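Local atomic coordinates of SAM-dependent methyltransferase (Anabaena variabilis ATCC 29413, PDB entry 3GGD), a protein that probably transfers a methyl group from S-adenosyl-L-methionine to an acceptor, and binds the product S-adenosyl-L-homocysteine. Residues 17-22 with 134-139; 39-44 with 230-235; 45-50 with 75-80; 141-146 with 205-210. One frame throughout, in Å; residues are numbered along the deposited sequence.

Interaction 1: 17-22 with 134-139. With SAH (S-adenosyl-L-homocysteine), chain E.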
# COMPACT_ATOMS: atom_id res chain seq x y z
N ASP A 17 -2.96 -14.98 -5.01
CA ASP A 17 -2.24 -15.65 -6.08
C ASP A 17 -1.60 -14.70 -7.10
O ASP A 17 -0.44 -14.88 -7.51
CB ASP A 17 -3.18 -16.60 -6.83
CG ASP A 17 -3.56 -17.84 -6.02
OD1 ASP A 17 -3.01 -18.08 -4.92
OD2 ASP A 17 -4.42 -18.60 -6.52
N ALA A 18 -2.36 -13.68 -7.50
CA ALA A 18 -1.87 -12.74 -8.52
C ALA A 18 -0.63 -12.00 -8.02
O ALA A 18 0.40 -11.90 -8.74
CB ALA A 18 -2.99 -11.78 -8.90
N TRP A 19 -0.70 -11.52 -6.79
CA TRP A 19 0.40 -10.79 -6.18
C TRP A 19 1.64 -11.64 -5.93
O TRP A 19 2.76 -11.17 -6.13
CB TRP A 19 -0.04 -10.06 -4.90
CG TRP A 19 -0.73 -8.77 -5.20
CD1 TRP A 19 -2.09 -8.55 -5.24
CD2 TRP A 19 -0.11 -7.55 -5.61
NE1 TRP A 19 -2.33 -7.24 -5.62
CE2 TRP A 19 -1.14 -6.61 -5.83
CE3 TRP A 19 1.21 -7.16 -5.79
CZ2 TRP A 19 -0.89 -5.30 -6.20
CZ3 TRP A 19 1.48 -5.86 -6.17
CH2 TRP A 19 0.43 -4.94 -6.38
N GLU A 20 1.44 -12.88 -5.48
CA GLU A 20 2.57 -13.78 -5.34
C GLU A 20 3.18 -14.09 -6.71
O GLU A 20 4.41 -14.16 -6.84
CB GLU A 20 2.19 -15.05 -4.57
CG GLU A 20 3.27 -16.17 -4.58
CD GLU A 20 4.64 -15.71 -4.02
OE1 GLU A 20 4.69 -14.76 -3.20
OE2 GLU A 20 5.65 -16.36 -4.37
N GLN A 21 2.35 -14.23 -7.75
CA GLN A 21 2.91 -14.47 -9.09
C GLN A 21 3.78 -13.27 -9.53
O GLN A 21 4.92 -13.43 -10.01
CB GLN A 21 1.81 -14.76 -10.10
CG GLN A 21 2.39 -15.35 -11.41
CD GLN A 21 1.36 -15.46 -12.56
OE1 GLN A 21 0.63 -14.48 -12.88
NE2 GLN A 21 1.31 -16.63 -13.19
N TYR A 22 3.27 -12.06 -9.27
CA TYR A 22 4.03 -10.86 -9.60
C TYR A 22 5.36 -10.78 -8.85
O TYR A 22 6.41 -10.54 -9.45
CB TYR A 22 3.23 -9.60 -9.27
CG TYR A 22 4.07 -8.35 -9.34
CD1 TYR A 22 4.40 -7.76 -10.58
CD2 TYR A 22 4.58 -7.77 -8.18
CE1 TYR A 22 5.17 -6.62 -10.67
CE2 TYR A 22 5.37 -6.61 -8.26
CZ TYR A 22 5.66 -6.04 -9.49
OH TYR A 22 6.43 -4.92 -9.56
N PHE A 134 -4.70 -0.33 -0.87
CA PHE A 134 -6.16 -0.44 -1.02
C PHE A 134 -6.69 -0.24 -2.45
O PHE A 134 -7.65 -0.91 -2.86
CB PHE A 134 -6.81 0.62 -0.11
CG PHE A 134 -7.92 0.08 0.80
CD1 PHE A 134 -8.94 -0.68 0.32
CD2 PHE A 134 -7.95 0.44 2.13
CE1 PHE A 134 -9.96 -1.13 1.15
CE2 PHE A 134 -8.98 -0.01 2.99
CZ PHE A 134 -9.98 -0.80 2.48
N HIS A 135 -6.09 0.69 -3.20
CA HIS A 135 -6.69 1.15 -4.46
C HIS A 135 -6.79 0.01 -5.49
O HIS A 135 -7.74 -0.03 -6.27
CB HIS A 135 -5.89 2.31 -5.04
CG HIS A 135 -4.58 1.89 -5.63
ND1 HIS A 135 -4.45 1.52 -6.95
CD2 HIS A 135 -3.37 1.71 -5.06
CE1 HIS A 135 -3.20 1.15 -7.18
NE2 HIS A 135 -2.52 1.25 -6.05
N HIS A 136 -5.85 -0.93 -5.45
CA HIS A 136 -5.87 -2.05 -6.40
C HIS A 136 -6.79 -3.20 -5.98
O HIS A 136 -7.01 -4.14 -6.77
CB HIS A 136 -4.45 -2.59 -6.60
CG HIS A 136 -3.80 -2.95 -5.32
ND1 HIS A 136 -4.08 -4.13 -4.64
CD2 HIS A 136 -2.89 -2.28 -4.57
CE1 HIS A 136 -3.37 -4.16 -3.53
NE2 HIS A 136 -2.65 -3.05 -3.46
N ILE A 137 -7.31 -3.16 -4.75
CA ILE A 137 -8.20 -4.22 -4.29
C ILE A 137 -9.54 -4.15 -5.02
O ILE A 137 -10.17 -3.08 -5.09
CB ILE A 137 -8.42 -4.18 -2.74
CG1 ILE A 137 -7.07 -4.33 -2.00
CG2 ILE A 137 -9.44 -5.27 -2.27
CD1 ILE A 137 -6.45 -5.74 -1.97
N PRO A 138 -9.99 -5.27 -5.61
CA PRO A 138 -11.32 -5.23 -6.22
C PRO A 138 -12.36 -4.71 -5.23
O PRO A 138 -12.32 -5.08 -4.05
CB PRO A 138 -11.58 -6.71 -6.56
CG PRO A 138 -10.20 -7.25 -6.77
CD PRO A 138 -9.37 -6.59 -5.74
N VAL A 139 -13.25 -3.87 -5.71
CA VAL A 139 -14.23 -3.17 -4.87
C VAL A 139 -15.06 -4.12 -4.01
O VAL A 139 -15.26 -3.86 -2.82
CB VAL A 139 -15.12 -2.21 -5.72
CG1 VAL A 139 -16.34 -1.70 -4.92
CG2 VAL A 139 -14.23 -1.05 -6.18
N SAH E . 3.53 -0.63 0.52
CA SAH E . 4.54 -1.15 -0.44
CB SAH E . 3.94 -2.02 -1.56
CG SAH E . 2.83 -1.44 -2.46
SD SAH E . 2.33 -2.56 -3.77
C SAH E . 5.36 -0.03 -1.05
O SAH E . 6.49 -0.27 -1.55
OXT SAH E . 4.91 1.12 -1.09
C5' SAH E . 0.91 -3.33 -3.03
C4' SAH E . 1.30 -4.45 -2.02
O4' SAH E . 0.10 -5.01 -1.43
C3' SAH E . 2.06 -5.66 -2.58
O3' SAH E . 3.25 -5.94 -1.87
C2' SAH E . 1.09 -6.83 -2.40
O2' SAH E . 1.69 -8.14 -2.31
C1' SAH E . 0.29 -6.39 -1.19
N9 SAH E . -1.00 -7.08 -1.05
C8 SAH E . -1.86 -7.33 -2.06
N7 SAH E . -2.96 -7.95 -1.59
C5 SAH E . -2.77 -8.11 -0.25
C6 SAH E . -3.54 -8.74 0.82
N6 SAH E . -4.71 -9.31 0.46
N1 SAH E . -3.05 -8.77 2.07
C2 SAH E . -1.84 -8.20 2.35
N3 SAH E . -1.10 -7.63 1.40
C4 SAH E . -1.49 -7.57 0.11
O HOH W 1 -5.15 -6.51 -6.12

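Interaction 2: 39-44 with 230-235. With EDO (1,2-ethanediol), chain L; EDO (1,2-ethanediol), chain M.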
# COMPACT_ATOMS: atom_id res chain seq x y z
N VAL A 39 13.21 6.37 -0.70
CA VAL A 39 12.48 6.82 0.50
C VAL A 39 12.28 8.34 0.56
O VAL A 39 11.26 8.82 1.06
CB VAL A 39 13.17 6.30 1.80
CG1 VAL A 39 13.03 4.75 1.87
CG2 VAL A 39 14.66 6.81 1.91
N GLU A 40 13.23 9.08 0.04
CA GLU A 40 13.14 10.53 0.05
C GLU A 40 11.92 11.07 -0.68
O GLU A 40 11.49 12.17 -0.38
CB GLU A 40 14.40 11.18 -0.49
CG GLU A 40 15.67 10.89 0.33
CD GLU A 40 16.40 9.59 -0.05
OE1 GLU A 40 15.89 8.84 -0.92
OE2 GLU A 40 17.53 9.35 0.51
N ARG A 41 11.35 10.29 -1.61
CA ARG A 41 10.16 10.71 -2.36
C ARG A 41 8.93 9.91 -1.90
O ARG A 41 7.88 9.99 -2.53
CB ARG A 41 10.34 10.39 -3.87
CG ARG A 41 11.46 11.05 -4.54
CD ARG A 41 11.40 10.93 -6.06
NE ARG A 41 11.66 9.60 -6.63
CZ ARG A 41 10.86 8.94 -7.50
NH1 ARG A 41 9.69 9.45 -7.95
NH2 ARG A 41 11.27 7.76 -7.96
N ALA A 42 9.08 9.08 -0.87
CA ALA A 42 8.02 8.19 -0.46
C ALA A 42 7.78 8.37 1.06
O ALA A 42 7.19 9.38 1.49
CB ALA A 42 8.35 6.76 -0.85
N VAL A 43 8.23 7.43 1.88
CA VAL A 43 7.99 7.52 3.32
C VAL A 43 8.54 8.79 4.03
O VAL A 43 7.98 9.25 5.04
CB VAL A 43 8.47 6.20 4.05
CG1 VAL A 43 10.01 6.09 4.01
CG2 VAL A 43 7.85 6.11 5.50
N VAL A 44 9.61 9.38 3.50
CA VAL A 44 10.12 10.63 4.04
C VAL A 44 9.09 11.76 3.89
O VAL A 44 8.95 12.66 4.77
CB VAL A 44 11.43 11.04 3.35
CG1 VAL A 44 11.76 12.55 3.58
CG2 VAL A 44 12.53 10.14 3.80
N GLY A 230 12.32 13.39 -18.74
CA GLY A 230 13.17 13.07 -17.59
C GLY A 230 12.49 13.06 -16.22
O GLY A 230 13.04 12.53 -15.26
N ASN A 231 11.31 13.65 -16.11
CA ASN A 231 10.57 13.60 -14.86
C ASN A 231 9.92 12.24 -14.63
O ASN A 231 9.70 11.52 -15.58
CB ASN A 231 9.50 14.66 -14.87
CG ASN A 231 10.09 16.03 -14.94
OD1 ASN A 231 10.95 16.36 -14.13
ND2 ASN A 231 9.67 16.83 -15.92
N TYR A 232 9.65 11.92 -13.37
CA TYR A 232 8.96 10.70 -13.02
C TYR A 232 7.45 10.85 -13.15
O TYR A 232 6.91 11.91 -12.88
CB TYR A 232 9.25 10.28 -11.58
CG TYR A 232 10.64 9.78 -11.37
CD1 TYR A 232 11.00 8.54 -11.81
CD2 TYR A 232 11.58 10.55 -10.71
CE1 TYR A 232 12.27 8.05 -11.62
CE2 TYR A 232 12.87 10.08 -10.50
CZ TYR A 232 13.20 8.83 -10.96
OH TYR A 232 14.47 8.33 -10.79
N ALA A 233 6.77 9.76 -13.53
CA ALA A 233 5.30 9.74 -13.57
C ALA A 233 4.78 9.75 -12.14
O ALA A 233 5.15 8.89 -11.30
CB ALA A 233 4.78 8.53 -14.33
N THR A 234 3.92 10.73 -11.85
CA THR A 234 3.38 10.92 -10.52
C THR A 234 1.83 11.01 -10.55
O THR A 234 1.26 12.10 -10.67
CB THR A 234 3.93 12.20 -9.85
OG1 THR A 234 3.55 13.33 -10.63
CG2 THR A 234 5.46 12.18 -9.68
N PRO A 235 1.15 9.87 -10.46
CA PRO A 235 -0.32 9.91 -10.41
C PRO A 235 -0.89 10.61 -9.17
O PRO A 235 -0.20 10.75 -8.15
CB PRO A 235 -0.70 8.42 -10.40
CG PRO A 235 0.52 7.70 -9.88
CD PRO A 235 1.69 8.51 -10.37
C1 EDO L . 4.40 9.26 -2.32
O1 EDO L . 5.44 8.54 -3.00
C2 EDO L . 4.51 9.15 -0.77
O2 EDO L . 4.69 7.79 -0.28
C1 EDO M . 10.15 15.74 4.97
O1 EDO M . 8.89 15.42 4.36
C2 EDO M . 10.31 17.26 5.10
O2 EDO M . 9.50 17.81 6.15

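Interaction 3: 45-50 with 75-80. With SO4 (sulfate ion), chain J; EDO (1,2-ethanediol), chain L; SO4 (sulfate ion), chain H.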
# COMPACT_ATOMS: atom_id res chain seq x y z
N VAL A 45 8.35 11.72 2.78
CA VAL A 45 7.25 12.68 2.54
C VAL A 45 6.04 12.36 3.44
O VAL A 45 5.41 13.25 4.01
CB VAL A 45 6.83 12.66 1.05
CG1 VAL A 45 5.49 13.43 0.83
CG2 VAL A 45 7.98 13.22 0.19
N ASP A 46 5.77 11.08 3.63
CA ASP A 46 4.64 10.64 4.48
C ASP A 46 4.80 10.92 6.00
O ASP A 46 3.84 11.36 6.66
CB ASP A 46 4.41 9.14 4.33
CG ASP A 46 4.09 8.73 2.87
OD1 ASP A 46 3.33 9.48 2.20
OD2 ASP A 46 4.56 7.66 2.43
N LEU A 47 6.00 10.67 6.53
CA LEU A 47 6.20 10.63 7.98
C LEU A 47 5.77 11.91 8.72
O LEU A 47 5.11 11.80 9.73
CB LEU A 47 7.64 10.20 8.34
CG LEU A 47 7.97 9.99 9.84
CD1 LEU A 47 6.97 9.00 10.47
CD2 LEU A 47 9.44 9.55 10.11
N PRO A 48 6.10 13.11 8.21
CA PRO A 48 5.60 14.29 8.92
C PRO A 48 4.07 14.36 9.05
O PRO A 48 3.55 15.00 9.98
CB PRO A 48 6.15 15.46 8.10
CG PRO A 48 7.26 14.90 7.29
CD PRO A 48 6.90 13.47 7.04
N ARG A 49 3.34 13.70 8.17
CA ARG A 49 1.86 13.77 8.21
C ARG A 49 1.27 12.97 9.36
O ARG A 49 0.13 13.19 9.71
CB ARG A 49 1.28 13.26 6.88
CG ARG A 49 1.66 14.12 5.67
CD ARG A 49 1.40 13.41 4.37
NE ARG A 49 1.70 14.27 3.23
CZ ARG A 49 1.65 13.89 1.96
NH1 ARG A 49 1.30 12.66 1.63
NH2 ARG A 49 1.95 14.73 1.00
N PHE A 50 2.02 12.02 9.91
CA PHE A 50 1.51 11.21 11.03
C PHE A 50 2.39 11.04 12.27
O PHE A 50 1.89 10.58 13.31
CB PHE A 50 1.09 9.85 10.53
CG PHE A 50 2.21 8.97 10.02
CD1 PHE A 50 2.84 8.06 10.87
CD2 PHE A 50 2.52 8.94 8.68
CE1 PHE A 50 3.83 7.21 10.40
CE2 PHE A 50 3.50 8.09 8.21
CZ PHE A 50 4.16 7.23 9.06
N SER A 75 11.79 1.61 10.46
CA SER A 75 12.44 0.91 11.58
C SER A 75 13.53 1.76 12.18
O SER A 75 13.94 1.52 13.30
CB SER A 75 13.01 -0.44 11.13
OG SER A 75 14.25 -0.29 10.46
N GLN A 76 14.04 2.73 11.43
CA GLN A 76 15.09 3.63 11.96
C GLN A 76 14.47 4.67 12.92
O GLN A 76 15.12 5.22 13.77
CB GLN A 76 15.89 4.24 10.80
CG GLN A 76 16.76 3.15 10.11
CD GLN A 76 17.07 3.37 8.60
OE1 GLN A 76 16.32 4.06 7.88
NE2 GLN A 76 18.18 2.76 8.12
N PHE A 77 13.16 4.87 12.81
CA PHE A 77 12.47 5.89 13.61
C PHE A 77 11.57 5.31 14.71
O PHE A 77 11.32 5.97 15.68
CB PHE A 77 11.60 6.79 12.67
CG PHE A 77 12.42 7.77 11.86
CD1 PHE A 77 13.07 7.36 10.71
CD2 PHE A 77 12.58 9.09 12.29
CE1 PHE A 77 13.85 8.25 9.98
CE2 PHE A 77 13.36 9.96 11.59
CZ PHE A 77 14.00 9.56 10.43
N PHE A 78 11.02 4.11 14.51
CA PHE A 78 10.11 3.51 15.50
C PHE A 78 10.77 2.32 16.17
O PHE A 78 11.50 1.57 15.52
CB PHE A 78 8.83 3.04 14.82
CG PHE A 78 7.94 4.15 14.40
CD1 PHE A 78 8.13 4.79 13.18
CD2 PHE A 78 6.92 4.58 15.22
CE1 PHE A 78 7.33 5.83 12.77
CE2 PHE A 78 6.08 5.64 14.82
CZ PHE A 78 6.30 6.27 13.59
N PRO A 79 10.48 2.12 17.47
CA PRO A 79 11.15 1.04 18.19
C PRO A 79 10.82 -0.37 17.68
O PRO A 79 11.69 -1.23 17.70
CB PRO A 79 10.69 1.23 19.66
CG PRO A 79 9.54 2.08 19.64
CD PRO A 79 9.55 2.87 18.33
N ARG A 80 9.60 -0.58 17.22
CA ARG A 80 9.19 -1.91 16.79
C ARG A 80 8.32 -1.85 15.54
O ARG A 80 7.24 -1.24 15.55
CB ARG A 80 8.44 -2.62 17.92
CG ARG A 80 7.96 -4.03 17.56
CD ARG A 80 7.06 -4.60 18.65
NE ARG A 80 6.63 -5.96 18.31
CZ ARG A 80 5.75 -6.66 19.01
NH1 ARG A 80 5.17 -6.16 20.09
NH2 ARG A 80 5.46 -7.89 18.62
S SO4 J . 2.12 17.91 3.00
O1 SO4 J . 2.60 17.06 4.10
O2 SO4 J . 2.74 17.54 1.71
O3 SO4 J . 2.55 19.27 3.32
O4 SO4 J . 0.66 17.90 2.91
C1 EDO L . 4.40 9.26 -2.32
O1 EDO L . 5.44 8.54 -3.00
C2 EDO L . 4.51 9.15 -0.77
O2 EDO L . 4.69 7.79 -0.28
S SO4 H . 5.03 -10.93 15.13
O1 SO4 H . 5.63 -10.06 16.14
O2 SO4 H . 5.57 -10.73 13.79
O3 SO4 H . 3.60 -10.68 15.13
O4 SO4 H . 5.28 -12.33 15.48

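Interaction 4: 141-146 with 205-210. With CO (cobalt (II) ion), chain C.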
# COMPACT_ATOMS: atom_id res chain seq x y z
N LYS A 141 -14.15 -6.80 -2.65
CA LYS A 141 -13.37 -7.41 -1.60
C LYS A 141 -12.86 -6.41 -0.59
O LYS A 141 -12.22 -6.80 0.39
CB LYS A 141 -12.20 -8.17 -2.24
CG LYS A 141 -12.74 -9.42 -2.96
CD LYS A 141 -11.75 -9.90 -3.98
CE LYS A 141 -12.25 -11.20 -4.74
NZ LYS A 141 -11.35 -11.40 -5.97
N ARG A 142 -13.15 -5.13 -0.80
CA ARG A 142 -12.60 -4.08 0.04
C ARG A 142 -13.07 -4.11 1.49
O ARG A 142 -12.31 -3.75 2.38
CB ARG A 142 -12.85 -2.69 -0.55
CG ARG A 142 -11.95 -2.41 -1.76
CD ARG A 142 -12.25 -1.07 -2.40
NE ARG A 142 -11.30 -0.77 -3.49
CZ ARG A 142 -11.14 0.44 -4.04
NH1 ARG A 142 -11.85 1.48 -3.60
NH2 ARG A 142 -10.25 0.61 -5.01
N GLU A 143 -14.30 -4.54 1.73
CA GLU A 143 -14.83 -4.59 3.08
C GLU A 143 -14.01 -5.56 3.94
O GLU A 143 -13.81 -5.30 5.11
CB GLU A 143 -16.33 -4.93 3.06
CG GLU A 143 -16.93 -5.40 4.42
CD GLU A 143 -16.97 -4.32 5.56
OE1 GLU A 143 -16.76 -3.10 5.32
OE2 GLU A 143 -17.23 -4.73 6.73
N LEU A 144 -13.52 -6.65 3.36
CA LEU A 144 -12.70 -7.63 4.07
C LEU A 144 -11.42 -6.97 4.55
O LEU A 144 -11.00 -7.15 5.71
CB LEU A 144 -12.42 -8.84 3.17
CG LEU A 144 -13.61 -9.76 2.83
CD1 LEU A 144 -13.29 -10.71 1.66
CD2 LEU A 144 -14.09 -10.57 4.06
N LEU A 145 -10.79 -6.17 3.69
CA LEU A 145 -9.57 -5.51 4.09
C LEU A 145 -9.89 -4.48 5.21
O LEU A 145 -9.14 -4.34 6.20
CB LEU A 145 -8.89 -4.84 2.88
CG LEU A 145 -7.57 -4.09 3.15
CD1 LEU A 145 -6.56 -4.96 3.87
CD2 LEU A 145 -6.96 -3.50 1.83
N GLY A 146 -11.00 -3.75 5.06
CA GLY A 146 -11.42 -2.82 6.12
C GLY A 146 -11.58 -3.57 7.46
O GLY A 146 -11.14 -3.08 8.49
N GLU A 205 -15.40 6.88 4.59
CA GLU A 205 -16.73 6.82 5.20
C GLU A 205 -17.44 5.48 4.97
O GLU A 205 -18.13 4.97 5.86
CB GLU A 205 -17.60 7.96 4.69
CG GLU A 205 -19.04 7.94 5.21
CD GLU A 205 -19.16 8.08 6.74
OE1 GLU A 205 -18.25 8.64 7.39
OE2 GLU A 205 -20.19 7.65 7.30
N LEU A 206 -17.25 4.91 3.78
CA LEU A 206 -17.92 3.68 3.40
C LEU A 206 -17.38 2.51 4.22
O LEU A 206 -18.16 1.75 4.78
CB LEU A 206 -17.75 3.40 1.89
CG LEU A 206 -18.34 2.13 1.28
CD1 LEU A 206 -19.87 2.02 1.48
CD2 LEU A 206 -18.02 2.04 -0.23
N TYR A 207 -16.05 2.36 4.26
CA TYR A 207 -15.45 1.21 4.94
C TYR A 207 -15.14 1.43 6.41
O TYR A 207 -15.03 0.43 7.16
CB TYR A 207 -14.17 0.72 4.21
CG TYR A 207 -14.47 0.34 2.78
CD1 TYR A 207 -15.34 -0.70 2.49
CD2 TYR A 207 -13.97 1.10 1.71
CE1 TYR A 207 -15.68 -1.01 1.17
CE2 TYR A 207 -14.30 0.80 0.38
CZ TYR A 207 -15.15 -0.24 0.12
OH TYR A 207 -15.48 -0.52 -1.18
N PHE A 208 -15.03 2.69 6.81
CA PHE A 208 -14.68 3.05 8.18
C PHE A 208 -15.60 4.09 8.77
O PHE A 208 -15.16 5.12 9.25
CB PHE A 208 -13.24 3.57 8.24
CG PHE A 208 -12.21 2.61 7.67
CD1 PHE A 208 -11.81 1.49 8.40
CD2 PHE A 208 -11.63 2.84 6.43
CE1 PHE A 208 -10.87 0.59 7.86
CE2 PHE A 208 -10.69 1.96 5.90
CZ PHE A 208 -10.30 0.83 6.62
N PRO A 209 -16.89 3.81 8.78
CA PRO A 209 -17.81 4.81 9.30
C PRO A 209 -17.60 5.08 10.82
O PRO A 209 -18.02 6.11 11.32
CB PRO A 209 -19.19 4.21 9.02
CG PRO A 209 -18.93 2.76 8.98
CD PRO A 209 -17.56 2.58 8.37
N ASP A 210 -16.98 4.13 11.52
CA ASP A 210 -16.69 4.23 12.94
C ASP A 210 -15.35 4.93 13.20
O ASP A 210 -14.88 4.96 14.33
CB ASP A 210 -16.72 2.85 13.62
CG ASP A 210 -15.92 1.76 12.89
OD1 ASP A 210 -15.62 1.89 11.67
OD2 ASP A 210 -15.70 0.69 13.52
CO CO C . -15.89 0.40 15.51
O HOH W 2 -14.71 1.46 -2.90
O HOH W 3 -14.63 -2.39 7.00

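Interaction 1: 17-22 with 134-139
Trp19 and His136 meet as an edge-to-face aromatic pair: the six-membered half of the indole turns its edge to the imidazole face, with ring centroids 4.9 Å apart and planes at 57°. Trp19 CZ2 stands 3.7 Å above the centre of the imidazole. His136 CG lies between its own backbone N and carbonyl carbon (chi1 54°), and this presents the ring face to the indole while NE2 looks toward the ligand. One water closes the polar side of the pair. It accepts from Trp19 NE1 at 3.0 Å, in the plane of the indole, donates to His136 O, and is also hydrogen-bonded to His136 ND1 at 3.0 Å, so one water serves the buried indole N-H together with ND1 and the carbonyl oxygen of His136. The indole face is spread along S-adenosyl-L-homocysteine, where Trp19 CD1 comes to 3.4 Å from SAH C8 and the benzene half covers the ribose. His136 NE2 approaches SAH C5' at 3.6 Å. Helix 15-29 thus supplies one wall, and the turn from Phe134 to Ile137 after strand 127-131 another, of the cofactor pocket of a Rossmann-like, class I methyltransferase fold.

Interaction 2: 39-44 with 230-235
Arg41 NH1 is gripped by two acceptors, the side-chain OE1 of Gln222 and the carbonyl oxygen of Ser223, while the same nitrogen lies over the face of Tyr232, 3.5 Å from Tyr232 CD2. The guanidinium rests flat on the phenol ring: the planes differ by 13°, and Arg41 CZ is 3.8 Å from the centroid of the Tyr232 ring. This is a stacked cation-pi contact, with Arg41 NH2 above the middle of the ring and 3.7 Å from Tyr232 CZ. A bend in the arginine chain at chi3 (-70°) lays the group down in this way, and a bond from Arg41 NE to Asn38 OD1 helps fix its rotation. Neutral oxygens thus hold the guanidinium while the pi cloud of the tyrosine lies against one face, which probably helps to stabilise the cation. The contact joins the 3-10 turn before helix 43-50 to the connection between strand 211-217, at the edge of the methyltransferase sheet, and strand 237-244, which runs antiparallel to both its neighbours. In the 3-10 turn Val39 O accepts from both Ala42 N, at 2.9 Å, and Val44 N; Ala42 is the N-cap residue. Arg41 O accepts from an ethanediol hydroxyl, O1 of EDO chain L, at 2.9 Å, a molecule also bound by Arg131 NE and Gln222 N.

Interaction 3: 45-50 with 75-80
The ring of Phe77 takes a methyl group of Leu47 on one face: Leu47 CD2 lies 4.0 Å from the centroid of the Phe77 ring and 18° off its normal, a CH-pi contact. The other methyl meets the neighbouring ring differently, Leu47 CD1 coming to the edge of Phe78, 3.9 Å from Phe78 CE1. The leucine therefore forks between two aromatic rings; with CG anti to the backbone N (chi1 -175°), its methyls are carried across from helix 43-50, one to each ring. Phe50 joins more loosely: its CE1 is 4.1 Å from Phe78 CZ, the two side chains crossing at a slant, and Leu47 O lies over one face of the Phe50 ring. On Arg49 the guanidinium has Val45 CG1 over one face and a sulfate, probably from the crystallisation liquor, at its edge. Arg49 NE reaches SO4 O1 (chain J) at 3.1 Å and Arg49 NH2 reaches SO4 O2 of the same ion at 3.0 Å, both nearly straight. Arg49 NH1 bonds to Tyr160 OH, and Trp239 makes a cation-pi contact with the group. A methionine in place of Arg49 would probably leave Tyr160 OH without this partner and Trp239 without its cation. Across the contact the chemistry is entirely apolar, buried at Leu47, Phe50 and Phe78 and more open at Phe77, while Arg49 and Asp46 find polar partners of their own.

Interaction 4: 141-146 with 205-210
Beside the cobalt site, where Asp210 OD2 binds the metal at 2.0 Å and His244 is a second ligand, the end of helix 201-207 packs against the first turn of helix 142-153. Tyr207 carries most of the contact. Its phenol end lies against the base of the arginine chain, with Arg142 CB 3.4 Å from Tyr207 CZ and Arg142 CD 3.5 Å from Tyr207 OH, while Leu206 CG covers one face of the ring. The extended arginine carries its guanidinium onward past the tyrosine, to Ile137 O through NE and to Ile198 O through NH1. One water joins the polar ends: it is 2.7 Å from Tyr207 OH and takes a weak bond from Arg142 NH1. A second water donates to Glu143 OE1 at 2.8 Å and to Tyr207 O at 2.9 Å, tying the carboxylate to the backbone where the helix ends; Glu143 is bent at chi2 (66°), which swings OE1 to the edge of the phenol ring. Phe208 lies along the next turn, its CE1 3.7 Å from Gly146 O. Replacing Tyr207 by an alanine would probably open a gap against the arginine methylenes and leave the water near Arg142 NH1 without its hydroxyl partner. Arg150, further along helix 142-153, bonds to Tyr207 O and forms a salt bridge with Asp210 OD1, so this helix, which leads into strand 158-164, also braces the turn into edge strand 211-217.

The four contacts tie helices and loops to a fold built on one seven-stranded sheet of order 3-2-1-4-5-7-6. Interactions 2 and 3 share helix 43-50 and one ethanediol, with centres about 17 Å apart; interaction 3 is nested inside the chain loop that interaction 2 closes, as is interaction 4. Interactions 1 and 4 come in series and touch directly through the arginine at the start of helix 142-153. Interactions 1 and 2 alternate along the chain, whereas interactions 2 and 4 lie on opposite sides of its centre, about 28 Å apart between centres. Interaction 1 lines the cofactor pocket, and the other three fasten parts of the fold farther from it.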